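Local atomic coordinates of D-alanine--D-alanine ligase (Acinetobacter baumannii ACICU, PDB entry 5D8D), a protein that joins two D-alanine molecules into D-alanyl-D-alanine at the expense of ATP, a step in peptidoglycan biosynthesis. Residues Gln105-Ser110 against Phe264-Val269; Ala11-Gly16 against Thr53-Tyr58; Pro273-His278 against Tyr290-Leu295; Gly149-Glu154 against Ala160-Lys165; Leu25-Ala30 against Val64-Gly69. One frame throughout, in Å; residues are numbered along the deposited sequence.

Contact 1. Residues Gln105-Ser110 against Phe264-Val269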
# COMPACT_ATOMS: atom_id res chain seq x y z
N GLN A 105 -9.54 -3.79 6.65
CA GLN A 105 -9.53 -2.61 7.47
C GLN A 105 -9.99 -1.45 6.64
O GLN A 105 -10.85 -0.69 7.07
CB GLN A 105 -8.17 -2.35 8.05
CG GLN A 105 -7.71 -3.45 8.99
CD GLN A 105 -6.25 -3.40 9.41
OE1 GLN A 105 -5.91 -3.87 10.49
NE2 GLN A 105 -5.37 -2.85 8.57
N ILE A 106 -9.46 -1.31 5.43
CA ILE A 106 -10.02 -0.30 4.52
C ILE A 106 -11.53 -0.45 4.32
O ILE A 106 -12.29 0.56 4.29
CB ILE A 106 -9.34 -0.29 3.14
CG1 ILE A 106 -7.83 -0.00 3.24
CG2 ILE A 106 -9.99 0.75 2.23
CD1 ILE A 106 -7.46 1.24 4.00
N TRP A 107 -11.98 -1.70 4.19
CA TRP A 107 -13.41 -1.98 4.09
C TRP A 107 -14.22 -1.71 5.40
O TRP A 107 -15.28 -1.08 5.33
CB TRP A 107 -13.65 -3.40 3.54
CG TRP A 107 -13.29 -3.59 2.10
CD1 TRP A 107 -13.18 -2.63 1.12
CD2 TRP A 107 -13.02 -4.82 1.47
NE1 TRP A 107 -12.83 -3.20 -0.06
CE2 TRP A 107 -12.72 -4.55 0.13
CE3 TRP A 107 -12.98 -6.15 1.92
CZ2 TRP A 107 -12.41 -5.55 -0.78
CZ3 TRP A 107 -12.67 -7.14 1.01
CH2 TRP A 107 -12.39 -6.84 -0.32
N GLN A 108 -13.74 -2.15 6.57
CA GLN A 108 -14.33 -1.75 7.88
C GLN A 108 -14.40 -0.25 7.98
O GLN A 108 -15.41 0.31 8.37
CB GLN A 108 -13.48 -2.27 9.03
CG GLN A 108 -13.79 -3.70 9.40
CD GLN A 108 -12.69 -4.39 10.21
OE1 GLN A 108 -11.59 -3.85 10.43
NE2 GLN A 108 -13.00 -5.62 10.66
N GLY A 109 -13.34 0.40 7.53
CA GLY A 109 -13.23 1.81 7.60
C GLY A 109 -14.08 2.57 6.64
O GLY A 109 -14.06 3.80 6.69
N SER A 110 -14.78 1.90 5.73
CA SER A 110 -15.62 2.59 4.75
C SER A 110 -17.07 2.15 4.87
O SER A 110 -17.86 2.39 3.95
CB SER A 110 -15.12 2.31 3.33
OG SER A 110 -13.71 2.28 3.28
N PHE A 264 -24.49 -10.16 2.19
CA PHE A 264 -23.23 -10.26 1.51
C PHE A 264 -22.09 -9.94 2.47
O PHE A 264 -22.21 -9.09 3.32
CB PHE A 264 -23.25 -9.38 0.30
CG PHE A 264 -24.38 -9.70 -0.65
CD1 PHE A 264 -24.55 -11.01 -1.13
CD2 PHE A 264 -25.24 -8.71 -1.07
CE1 PHE A 264 -25.59 -11.30 -2.00
CE2 PHE A 264 -26.28 -9.01 -1.94
CZ PHE A 264 -26.46 -10.30 -2.40
N TRP A 265 -20.98 -10.65 2.30
CA TRP A 265 -19.77 -10.41 3.04
C TRP A 265 -18.57 -10.38 2.08
O TRP A 265 -18.29 -11.36 1.41
CB TRP A 265 -19.61 -11.51 4.05
CG TRP A 265 -20.69 -11.52 5.08
CD1 TRP A 265 -21.77 -12.32 5.09
CD2 TRP A 265 -20.80 -10.68 6.25
NE1 TRP A 265 -22.54 -12.07 6.19
CE2 TRP A 265 -21.98 -11.06 6.92
CE3 TRP A 265 -20.02 -9.66 6.80
CZ2 TRP A 265 -22.41 -10.44 8.10
CZ3 TRP A 265 -20.44 -9.05 7.99
CH2 TRP A 265 -21.62 -9.44 8.62
N LEU A 266 -17.85 -9.25 2.03
CA LEU A 266 -16.68 -9.08 1.18
C LEU A 266 -15.47 -9.87 1.67
O LEU A 266 -15.14 -9.82 2.86
CB LEU A 266 -16.30 -7.63 1.10
CG LEU A 266 -17.32 -6.71 0.44
CD1 LEU A 266 -16.98 -5.30 0.87
CD2 LEU A 266 -17.30 -6.80 -1.06
N LEU A 267 -14.81 -10.57 0.74
CA LEU A 267 -13.72 -11.49 1.07
C LEU A 267 -12.33 -10.93 0.74
O LEU A 267 -11.46 -10.86 1.61
CB LEU A 267 -13.94 -12.84 0.40
CG LEU A 267 -14.48 -14.03 1.21
CD1 LEU A 267 -15.33 -13.66 2.41
CD2 LEU A 267 -15.23 -15.00 0.30
N GLU A 268 -12.12 -10.53 -0.51
CA GLU A 268 -10.82 -10.05 -0.93
C GLU A 268 -10.89 -9.46 -2.30
O GLU A 268 -11.92 -9.56 -2.97
CB GLU A 268 -9.76 -11.15 -0.89
CG GLU A 268 -9.87 -12.21 -1.95
CD GLU A 268 -8.63 -13.10 -2.03
OE1 GLU A 268 -8.27 -13.70 -0.99
OE2 GLU A 268 -8.06 -13.19 -3.15
N VAL A 269 -9.79 -8.84 -2.70
CA VAL A 269 -9.67 -8.17 -4.00
C VAL A 269 -8.50 -8.78 -4.72
O VAL A 269 -7.52 -9.24 -4.06
CB VAL A 269 -9.49 -6.62 -3.87
CG1 VAL A 269 -8.16 -6.25 -3.22
CG2 VAL A 269 -9.56 -5.97 -5.22

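Contact 2. Residues Ala11-Gly16 against Thr53-Tyr58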
# COMPACT_ATOMS: atom_id res chain seq x y z
N ALA A 11 4.48 -3.51 -23.96
CA ALA A 11 5.14 -4.59 -23.25
C ALA A 11 4.13 -5.40 -22.46
O ALA A 11 3.42 -4.84 -21.64
CB ALA A 11 6.20 -4.05 -22.31
N VAL A 12 4.06 -6.70 -22.72
CA VAL A 12 3.24 -7.59 -21.93
C VAL A 12 4.14 -8.20 -20.88
O VAL A 12 5.02 -9.02 -21.19
CB VAL A 12 2.60 -8.66 -22.80
CG1 VAL A 12 1.84 -9.66 -21.93
CG2 VAL A 12 1.65 -7.99 -23.77
N LEU A 13 3.91 -7.77 -19.65
CA LEU A 13 4.76 -8.10 -18.52
C LEU A 13 4.28 -9.43 -17.96
O LEU A 13 3.15 -9.52 -17.51
CB LEU A 13 4.69 -6.96 -17.46
CG LEU A 13 5.79 -5.89 -17.17
CD1 LEU A 13 6.92 -5.83 -18.14
CD2 LEU A 13 5.20 -4.51 -16.99
N LEU A 14 5.14 -10.45 -17.99
CA LEU A 14 4.73 -11.85 -17.73
C LEU A 14 5.84 -12.68 -17.07
O LEU A 14 7.02 -12.37 -17.21
CB LEU A 14 4.30 -12.52 -19.04
CG LEU A 14 5.37 -13.18 -19.96
CD1 LEU A 14 4.75 -13.86 -21.16
CD2 LEU A 14 6.37 -12.19 -20.46
N GLY A 15 5.46 -13.75 -16.38
CA GLY A 15 6.41 -14.62 -15.66
C GLY A 15 6.77 -14.06 -14.30
O GLY A 15 6.00 -14.14 -13.36
N GLY A 16 7.95 -13.48 -14.20
CA GLY A 16 8.36 -12.77 -13.01
C GLY A 16 8.97 -13.72 -12.02
O GLY A 16 9.36 -14.82 -12.38
N THR A 53 14.59 -1.73 -16.20
CA THR A 53 15.00 -0.46 -16.85
C THR A 53 14.78 -0.41 -18.34
O THR A 53 14.61 0.65 -18.89
CB THR A 53 16.48 -0.11 -16.57
OG1 THR A 53 17.35 -1.15 -17.05
CG2 THR A 53 16.66 0.10 -15.06
N GLU A 54 14.74 -1.58 -18.96
CA GLU A 54 14.50 -1.72 -20.42
C GLU A 54 13.04 -1.50 -20.87
O GLU A 54 12.74 -1.48 -22.07
CB GLU A 54 15.04 -3.06 -20.90
CG GLU A 54 16.53 -3.22 -20.60
CD GLU A 54 17.14 -4.52 -21.12
OE1 GLU A 54 16.78 -4.94 -22.23
OE2 GLU A 54 18.01 -5.10 -20.42
N LEU A 55 12.15 -1.27 -19.90
CA LEU A 55 10.79 -0.86 -20.14
C LEU A 55 10.70 0.50 -20.77
O LEU A 55 9.66 0.86 -21.34
CB LEU A 55 9.97 -0.87 -18.83
CG LEU A 55 9.51 -2.26 -18.33
CD1 LEU A 55 9.02 -2.21 -16.89
CD2 LEU A 55 8.40 -2.82 -19.21
N VAL A 56 11.78 1.27 -20.68
CA VAL A 56 11.82 2.59 -21.30
C VAL A 56 11.66 2.52 -22.83
O VAL A 56 11.18 3.46 -23.44
CB VAL A 56 13.10 3.34 -20.85
CG1 VAL A 56 14.32 2.89 -21.66
CG2 VAL A 56 12.90 4.84 -20.90
N ASN A 57 11.99 1.37 -23.43
CA ASN A 57 11.76 1.10 -24.86
C ASN A 57 10.28 0.91 -25.30
O ASN A 57 10.03 0.57 -26.44
CB ASN A 57 12.55 -0.14 -25.27
CG ASN A 57 14.06 0.02 -25.08
OD1 ASN A 57 14.67 0.90 -25.67
ND2 ASN A 57 14.64 -0.80 -24.22
N TYR A 58 9.30 1.15 -24.40
CA TYR A 58 7.90 0.90 -24.68
C TYR A 58 7.02 2.10 -24.36
O TYR A 58 7.32 2.90 -23.48
CB TYR A 58 7.40 -0.34 -23.90
CG TYR A 58 8.11 -1.59 -24.33
CD1 TYR A 58 7.69 -2.30 -25.44
CD2 TYR A 58 9.24 -2.01 -23.68
CE1 TYR A 58 8.37 -3.44 -25.87
CE2 TYR A 58 9.95 -3.13 -24.10
CZ TYR A 58 9.51 -3.84 -25.19
OH TYR A 58 10.22 -4.95 -25.54

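Contact 3. Residues Pro273-His278 against Tyr290-Leu295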
# COMPACT_ATOMS: atom_id res chain seq x y z
N PRO A 273 -5.85 -10.37 -12.18
CA PRO A 273 -6.40 -11.70 -12.34
C PRO A 273 -5.77 -12.49 -13.49
O PRO A 273 -5.21 -11.90 -14.43
CB PRO A 273 -7.87 -11.45 -12.65
CG PRO A 273 -8.15 -10.07 -12.21
CD PRO A 273 -6.87 -9.33 -12.37
N GLY A 274 -5.91 -13.81 -13.40
CA GLY A 274 -5.61 -14.70 -14.46
C GLY A 274 -6.25 -14.33 -15.79
O GLY A 274 -7.35 -13.75 -15.85
N MET A 275 -5.46 -14.56 -16.84
CA MET A 275 -5.94 -14.51 -18.19
C MET A 275 -5.61 -15.85 -18.88
O MET A 275 -5.62 -15.94 -20.12
CB MET A 275 -5.36 -13.27 -18.88
CG MET A 275 -5.94 -11.97 -18.31
SD MET A 275 -7.63 -11.61 -18.84
CE MET A 275 -7.35 -10.93 -20.46
N THR A 276 -5.39 -16.90 -18.08
CA THR A 276 -5.33 -18.24 -18.63
C THR A 276 -6.69 -18.69 -19.18
O THR A 276 -7.74 -18.13 -18.88
CB THR A 276 -4.95 -19.30 -17.61
OG1 THR A 276 -6.07 -19.55 -16.75
CG2 THR A 276 -3.73 -18.89 -16.82
N SER A 277 -6.65 -19.77 -19.95
CA SER A 277 -7.85 -20.27 -20.61
C SER A 277 -8.93 -20.84 -19.62
O SER A 277 -10.07 -20.95 -20.01
CB SER A 277 -7.44 -21.28 -21.67
OG SER A 277 -7.10 -22.48 -21.01
N HIS A 278 -8.56 -21.15 -18.36
CA HIS A 278 -9.48 -21.50 -17.27
C HIS A 278 -9.92 -20.35 -16.33
O HIS A 278 -10.67 -20.59 -15.38
CB HIS A 278 -8.86 -22.62 -16.39
CG HIS A 278 -7.62 -22.20 -15.61
ND1 HIS A 278 -6.34 -22.59 -15.97
CD2 HIS A 278 -7.48 -21.46 -14.48
CE1 HIS A 278 -5.47 -22.10 -15.11
NE2 HIS A 278 -6.13 -21.41 -14.20
N TYR A 290 -17.74 -9.69 -24.88
CA TYR A 290 -16.32 -9.54 -25.22
C TYR A 290 -15.75 -10.87 -25.62
O TYR A 290 -15.80 -11.83 -24.87
CB TYR A 290 -15.49 -8.89 -24.08
CG TYR A 290 -15.80 -7.42 -23.78
CD1 TYR A 290 -16.78 -7.09 -22.86
CD2 TYR A 290 -15.13 -6.38 -24.40
CE1 TYR A 290 -17.10 -5.77 -22.56
CE2 TYR A 290 -15.45 -5.03 -24.11
CZ TYR A 290 -16.43 -4.75 -23.18
OH TYR A 290 -16.79 -3.48 -22.83
N SER A 291 -15.18 -10.95 -26.81
CA SER A 291 -14.29 -12.08 -27.09
C SER A 291 -13.12 -11.85 -26.16
O SER A 291 -12.98 -10.77 -25.59
CB SER A 291 -13.80 -12.09 -28.54
OG SER A 291 -12.85 -11.05 -28.78
N PHE A 292 -12.27 -12.86 -26.02
CA PHE A 292 -11.03 -12.70 -25.25
C PHE A 292 -10.12 -11.63 -25.84
O PHE A 292 -9.48 -10.89 -25.08
CB PHE A 292 -10.28 -14.02 -25.19
CG PHE A 292 -9.02 -13.96 -24.41
CD1 PHE A 292 -9.03 -14.17 -23.04
CD2 PHE A 292 -7.79 -13.75 -25.05
CE1 PHE A 292 -7.85 -14.18 -22.31
CE2 PHE A 292 -6.60 -13.71 -24.32
CZ PHE A 292 -6.62 -13.93 -22.95
N ASP A 293 -10.07 -11.52 -27.16
CA ASP A 293 -9.21 -10.51 -27.82
C ASP A 293 -9.77 -9.10 -27.59
O ASP A 293 -9.01 -8.15 -27.41
CB ASP A 293 -9.04 -10.76 -29.31
CG ASP A 293 -8.44 -12.12 -29.62
OD1 ASP A 293 -8.23 -12.93 -28.70
OD2 ASP A 293 -8.23 -12.40 -30.81
N GLU A 294 -11.09 -8.97 -27.59
CA GLU A 294 -11.73 -7.69 -27.36
C GLU A 294 -11.50 -7.30 -25.91
O GLU A 294 -11.16 -6.16 -25.62
CB GLU A 294 -13.23 -7.73 -27.70
CG GLU A 294 -13.54 -7.71 -29.19
CD GLU A 294 -14.94 -8.22 -29.55
OE1 GLU A 294 -15.56 -9.03 -28.82
OE2 GLU A 294 -15.43 -7.82 -30.62
N LEU A 295 -11.66 -8.25 -25.01
CA LEU A 295 -11.36 -8.02 -23.60
C LEU A 295 -9.93 -7.46 -23.42
O LEU A 295 -9.74 -6.49 -22.67
CB LEU A 295 -11.55 -9.33 -22.80
CG LEU A 295 -10.97 -9.41 -21.41
CD1 LEU A 295 -11.60 -8.32 -20.56
CD2 LEU A 295 -11.21 -10.79 -20.81

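Contact 4. Residues Gly149-Glu154 against Ala160-Lys165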
# COMPACT_ATOMS: atom_id res chain seq x y z
N GLY A 149 -2.86 -22.28 1.23
CA GLY A 149 -2.62 -22.18 2.68
C GLY A 149 -3.84 -22.12 3.60
O GLY A 149 -3.69 -22.07 4.83
N MET A 150 -5.04 -22.12 3.00
CA MET A 150 -6.30 -22.01 3.75
C MET A 150 -6.63 -23.36 4.39
O MET A 150 -6.41 -24.42 3.79
CB MET A 150 -7.46 -21.53 2.84
CG MET A 150 -7.38 -20.06 2.44
SD MET A 150 -8.04 -19.65 0.80
CE MET A 150 -9.70 -19.06 1.14
N SER A 151 -7.14 -23.31 5.62
CA SER A 151 -7.63 -24.50 6.32
C SER A 151 -8.88 -24.09 7.11
O SER A 151 -8.97 -22.96 7.60
CB SER A 151 -6.56 -25.09 7.25
OG SER A 151 -5.24 -24.60 7.01
N LYS A 152 -9.84 -25.01 7.21
CA LYS A 152 -11.03 -24.77 8.03
C LYS A 152 -10.84 -25.36 9.45
O LYS A 152 -10.56 -26.56 9.61
CB LYS A 152 -12.28 -25.35 7.36
CG LYS A 152 -13.57 -24.65 7.80
CD LYS A 152 -14.80 -25.51 7.60
CE LYS A 152 -15.99 -24.90 8.32
NZ LYS A 152 -17.28 -25.48 7.84
N VAL A 153 -10.98 -24.50 10.46
CA VAL A 153 -10.82 -24.87 11.86
C VAL A 153 -12.20 -24.98 12.52
O VAL A 153 -12.89 -23.96 12.64
CB VAL A 153 -9.96 -23.81 12.61
CG1 VAL A 153 -9.97 -24.04 14.13
CG2 VAL A 153 -8.53 -23.81 12.08
N GLU A 154 -12.57 -26.19 12.97
CA GLU A 154 -13.82 -26.42 13.75
C GLU A 154 -13.62 -26.97 15.19
O GLU A 154 -14.60 -27.17 15.91
CB GLU A 154 -14.88 -27.23 12.96
CG GLU A 154 -14.37 -28.29 11.97
CD GLU A 154 -15.28 -28.43 10.75
OE1 GLU A 154 -14.81 -29.01 9.74
OE2 GLU A 154 -16.44 -27.96 10.78
N ALA A 160 -3.57 -26.08 15.33
CA ALA A 160 -2.10 -26.18 15.24
C ALA A 160 -1.59 -26.71 13.89
O ALA A 160 -0.47 -26.37 13.50
CB ALA A 160 -1.55 -26.99 16.40
N ALA A 161 -2.39 -27.52 13.18
CA ALA A 161 -2.05 -27.99 11.82
C ALA A 161 -2.29 -26.93 10.72
O ALA A 161 -1.53 -26.86 9.73
CB ALA A 161 -2.82 -29.27 11.50
N ALA A 162 -3.35 -26.14 10.88
CA ALA A 162 -3.72 -25.08 9.93
C ALA A 162 -2.74 -23.91 9.95
O ALA A 162 -2.39 -23.37 8.90
CB ALA A 162 -5.13 -24.58 10.23
N ILE A 163 -2.31 -23.52 11.16
CA ILE A 163 -1.39 -22.39 11.35
C ILE A 163 0.00 -22.64 10.72
O ILE A 163 0.67 -21.68 10.33
CB ILE A 163 -1.30 -21.95 12.85
CG1 ILE A 163 -2.66 -21.37 13.30
CG2 ILE A 163 -0.20 -20.92 13.08
CD1 ILE A 163 -2.92 -21.35 14.79
N GLU A 164 0.42 -23.91 10.61
CA GLU A 164 1.64 -24.29 9.86
C GLU A 164 1.43 -24.48 8.34
O GLU A 164 2.41 -24.41 7.58
CB GLU A 164 2.33 -25.54 10.46
CG GLU A 164 2.56 -25.50 11.97
CD GLU A 164 2.84 -24.11 12.53
OE1 GLU A 164 3.81 -23.47 12.07
OE2 GLU A 164 2.07 -23.65 13.41
N LYS A 165 0.20 -24.73 7.90
CA LYS A 165 -0.17 -24.61 6.46
C LYS A 165 0.12 -23.18 5.95
O LYS A 165 0.84 -22.99 4.97
CB LYS A 165 -1.67 -24.98 6.21
CG LYS A 165 -1.94 -26.29 5.47
CD LYS A 165 -2.28 -26.10 3.99
CE LYS A 165 -1.09 -25.61 3.17
NZ LYS A 165 0.07 -26.56 3.14

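Contact 5. Residues Leu25-Ala30 against Val64-Gly69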
# COMPACT_ATOMS: atom_id res chain seq x y z
N LEU A 25 3.23 -16.86 -16.94
CA LEU A 25 3.62 -17.26 -18.32
C LEU A 25 2.38 -17.63 -19.14
O LEU A 25 2.26 -17.22 -20.29
CB LEU A 25 4.58 -18.43 -18.35
CG LEU A 25 5.89 -18.19 -17.61
CD1 LEU A 25 6.64 -19.49 -17.48
CD2 LEU A 25 6.72 -17.14 -18.32
N ASP A 26 1.43 -18.37 -18.55
CA ASP A 26 0.24 -18.77 -19.29
C ASP A 26 -0.63 -17.53 -19.58
O ASP A 26 -0.96 -17.28 -20.73
CB ASP A 26 -0.47 -19.88 -18.49
CG ASP A 26 -1.72 -20.38 -19.13
OD1 ASP A 26 -2.09 -19.87 -20.18
OD2 ASP A 26 -2.37 -21.29 -18.55
N SER A 27 -0.93 -16.69 -18.59
CA SER A 27 -1.66 -15.43 -18.86
C SER A 27 -0.99 -14.56 -19.93
O SER A 27 -1.64 -14.03 -20.84
CB SER A 27 -1.83 -14.61 -17.57
OG SER A 27 -2.66 -15.32 -16.66
N GLY A 28 0.31 -14.42 -19.79
CA GLY A 28 1.09 -13.60 -20.69
C GLY A 28 1.02 -14.01 -22.14
O GLY A 28 0.72 -13.17 -23.02
N GLN A 29 1.27 -15.30 -22.37
CA GLN A 29 1.16 -15.89 -23.70
C GLN A 29 -0.20 -15.65 -24.25
O GLN A 29 -0.35 -15.26 -25.42
CB GLN A 29 1.40 -17.40 -23.66
CG GLN A 29 2.65 -17.83 -24.34
CD GLN A 29 2.57 -17.64 -25.82
OE1 GLN A 29 3.44 -17.06 -26.42
NE2 GLN A 29 1.49 -18.09 -26.40
N ALA A 30 -1.23 -15.90 -23.45
CA ALA A 30 -2.58 -15.73 -24.01
C ALA A 30 -2.86 -14.25 -24.36
O ALA A 30 -3.45 -13.94 -25.41
CB ALA A 30 -3.65 -16.29 -23.09
N VAL A 64 0.48 -8.65 -16.27
CA VAL A 64 -0.15 -9.92 -16.03
C VAL A 64 0.85 -10.79 -15.26
O VAL A 64 0.90 -12.02 -15.40
CB VAL A 64 -0.65 -10.40 -17.41
CG1 VAL A 64 0.23 -11.46 -18.03
CG2 VAL A 64 -2.10 -10.74 -17.37
N LEU A 65 1.60 -10.11 -14.37
CA LEU A 65 2.48 -10.73 -13.37
C LEU A 65 1.65 -11.00 -12.14
O LEU A 65 1.24 -10.09 -11.48
CB LEU A 65 3.59 -9.76 -12.96
CG LEU A 65 4.64 -9.41 -13.99
CD1 LEU A 65 5.40 -8.15 -13.62
CD2 LEU A 65 5.60 -10.58 -14.16
N HIS A 66 1.43 -12.26 -11.80
CA HIS A 66 0.68 -12.58 -10.61
C HIS A 66 1.62 -12.75 -9.42
O HIS A 66 2.76 -13.24 -9.56
CB HIS A 66 -0.15 -13.84 -10.83
CG HIS A 66 -0.90 -13.83 -12.10
ND1 HIS A 66 -1.87 -12.90 -12.38
CD2 HIS A 66 -0.80 -14.61 -13.20
CE1 HIS A 66 -2.36 -13.12 -13.58
NE2 HIS A 66 -1.73 -14.15 -14.10
N GLY A 67 1.11 -12.35 -8.25
CA GLY A 67 1.81 -12.48 -6.98
C GLY A 67 2.93 -11.47 -6.74
O GLY A 67 3.02 -10.43 -7.39
N ARG A 68 3.80 -11.83 -5.81
CA ARG A 68 4.89 -11.01 -5.31
C ARG A 68 5.67 -10.46 -6.49
O ARG A 68 6.04 -11.17 -7.40
CB ARG A 68 5.73 -11.84 -4.30
CG ARG A 68 7.12 -11.37 -3.83
CD ARG A 68 8.24 -12.05 -4.63
NE ARG A 68 9.30 -12.70 -3.84
CZ ARG A 68 10.48 -12.15 -3.50
NH1 ARG A 68 10.80 -10.89 -3.81
NH2 ARG A 68 11.35 -12.89 -2.79
N GLY A 69 5.82 -9.15 -6.50
CA GLY A 69 6.52 -8.45 -7.57
C GLY A 69 5.58 -7.73 -8.52
O GLY A 69 5.92 -6.68 -9.04

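Contact 1. Residues Gln105-Ser110 against Phe264-Val269
Where strand 264-270, at one end of the antiparallel sheet 192-198/181-189/252-259/264-270, breaks its regular pairing in a classic beta bulge, the indole of Trp-107 from helix 100-108 lies against it. Leu-267 and Glu-268 both face Asp-255 on the neighbouring strand, and the six-membered ring of Trp-107 meets the backbone exactly there. Trp-107 CH2 lies 3.6 Å from Glu-268 C, and Trp-107 CZ3 3.8 Å from Leu-267 C, both near the ring plane, so the indole touches the bulge with its outer edge. One ring face is taken by Leu-266: its CB sits 4.1 Å from the centroid of the six-membered ring, 29° off the normal, a CH-pi contact. Leu-266 CD1 lies above the same face, offset toward the rim, 4.0 Å from Trp-107 CD2. Beyond the bulge Val-269 adds a looser touch, its CB 4.4 Å from Trp-107 CZ2. With CG anti to the carbonyl carbon (chi1 -70°), the indole swings away from its own helix toward the strand. Its one polar atom, NE1, is satisfied by Ala-242 O of helix 229-245, a bond that would limit the rotation of the ring. The CB of Glu-268, a predicted ligand of both magnesium ions, points away from the indole's helix. Helix 100-108 thus backs the strand that carries this predicted metal ligand, as fits the ATP-grasp fold of D-alanine ligases.

Contact 2. Residues Ala11-Gly16 against Thr53-Tyr58
Leu-55 of the 3-10 segment reaches the strand 9-13 through one methyl. Its CB leaves the backbone across the line to the strand, and CG, anti to the carbonyl carbon at chi1 -78°, turns the branch so that CD2 finishes the approach. Leu-55 CD2 stands 3.5 Å from Leu-13 CD1, two leucines meeting tip to tip, and 4.0 Å from Ala-11 CB, so a single methyl spans two residues of the strand. Further out, Leu-55 also packs on Val-78 and Leu-79 of helix 74-81 and on Phe-45 of strand 41-45. Strand 9-13 is the middle one of the three parallel strands of the N-terminal domain, a Rossmann-like sheet in order 41-45, 9-13, 60-63, and the 53-58 segment belongs to the connection that leads from one outer strand to the other. Tyr-58, at the end of this connection, lays its ring over Ala-11: Ala-11 CB is 3.8 Å from the Tyr-58 ring centroid, 15° off the normal, and 3.7 Å from Tyr-58 CG. The hydroxyl OH of Tyr-58 bonds to Glu-43 of strand 41-45, which holds the far end of the ring. Within the 3-10 segment, Asn-57 ND2 donates to Glu-54 O at 2.9 Å. The same oxygen also receives the backbone N of Asn-57, the two donors arriving from one face of the carbonyl plane.

Contact 3. Residues Pro273-His278 against Tyr290-Leu295
A Met-aromatic contact joins the loop after strand 264-270, which carries predicted metal ligands, to the first turn of the C-terminal helix 292-301: Met-275 packs on Phe-292 and Leu-295. The methionine is bent at chi2 and chi3, which curls CE round between two residues of the helix. Met-275 CE lies 3.8 Å from Phe-292 CE1 and 3.9 Å from Leu-295 CD2; toward the leucine the approach is tip to tip. Sulfur and ring meet obliquely, Met-275 SD standing 5.4 Å from the Phe-292 centroid and 56° off its normal. The backbone joins in as well, for Met-275 O comes to 3.6 Å from Phe-292 CE1. In Phe-292, CG anti to the backbone N (chi1 -179°) carries the ring on toward the loop, and the ring rests besides on Ala-34 of helix 21-37 and Pro-282 of helix 280-286. The helix start is tied by a capping box: Glu-294 N donates to Ser-291 OG at 3.0 Å, and Ser-291 N returns a nearly straight bond, 176°, to Glu-294 OE1 at 2.8 Å through the anti lone pair of that oxygen. Across the contact the side chains meet by apolar and sulfur-aromatic contact, with one carbonyl oxygen beside the ring rim; the polar bonds of the capping box lie within the helix end and would fix the turn that presents Phe-292 and Leu-295.

Contact 4. Residues Gly149-Glu154 against Ala160-Lys165
Ala-162 meets Ser-151 where helix 159-169 packs on the end strand 151-153 of the antiparallel sheet 117-120/173-177/137-141/151-153, in the central part of the ATP-grasp fold. The Ala-162 methyl lies 3.9 Å from Val-153 CG2, CB to CG2, and also faces Ser-151, so both inward-facing residues of the strand close on one alanine. Lys-165, one helical turn on, lays its aliphatic part beside Gly-149; its chain is bent at chi2, chi3 and chi4, and Lys-165 CE comes to 3.8 Å from Gly-149 CA.

Axes of strand 151-153 and helix 160-165 run roughly antiparallel (153°), 8.4 Å apart at their closest, with a short connection between them. Ser-151 and Val-153 are paired through the backbone with Ile-139 and Val-137 of the next strand, consistent with both CB atoms facing the helix. Every residue here belongs to the predicted ATP-binding region, and the side chain of Met-150, whose CB points away from the helix, lies about 6 Å from that of Glu-268. The modelled place of Ser-151 OG, and with it its apparent lack of a polar partner, is doubtful: chi1 is nearly eclipsed at -15°, and Ser-151 CB stands only 3.3 Å from Ala-162 CB.

Contact 5. Residues Leu25-Ala30 against Val64-Gly69
Helix 21-37 comes closest to the loop after strand 60-63 at Gly-28, whose CA is 6.1 Å from Val-64 CA. Val-64 CG1 packs on the Gly-28 backbone, 3.4 Å from Gly-28 N, and also touches Ser-27 CB at 3.8 Å. One residue earlier on the helix and two later in the loop the contact turns polar. Ser-27 OG and His-66 NE2 are hydrogen-bonded at 3.0 Å, and either could be the donor. The hydroxyl approaches at the edge of the imidazole, in its plane, rather than over a face. With its OG anti to the carbonyl carbon (chi1 -65°), the serine leans toward the loop. Val-64 O lies over one face of the imidazole, offset toward the rim. Farther along, Gly-69 O accepts a bond from Trp-81 NE1 of the second subunit. The His-66 side chain is about 6 Å from that of Asn-270, a predicted magnesium ligand. Two further bonds lead out of the pair: Ser-27 OG accepts from Met-275 N, its strongest partner, and His-66 ND1 is bonded to Val-272 O. Bonds at both nitrogens would hold the ring's rotation. Whichever way the bond between serine and histidine runs, the pair ties helix 21-37 and the loop after strand 60-63 to the backbone of residues 272-275.

How the contacts relate
Contacts 2 and 5 interlock in the N-terminal domain, their segments alternating along the chain and their centres 12 Å apart; Leu-13 O and Val-64 N, 3.1 Å apart, probably form a hydrogen bond that joins strand 9-13 to the start of the loop in contact 5. Contact 3 carries this on to the C-terminal part, where Met-275 N probably bonds to Ser-27 OG at 2.9 Å and Phe-292 CE2 meets Ala-30 O. Contact 1 adjoins contact 3 in sequence, though their centres are 26 Å apart. Contact 4 is nested in the loop closed by contact 1. Of the predicted magnesium ligands, Glu-268 belongs to contact 1, near Met-150 of contact 4, and Asn-270 lies near His-66 of contact 5.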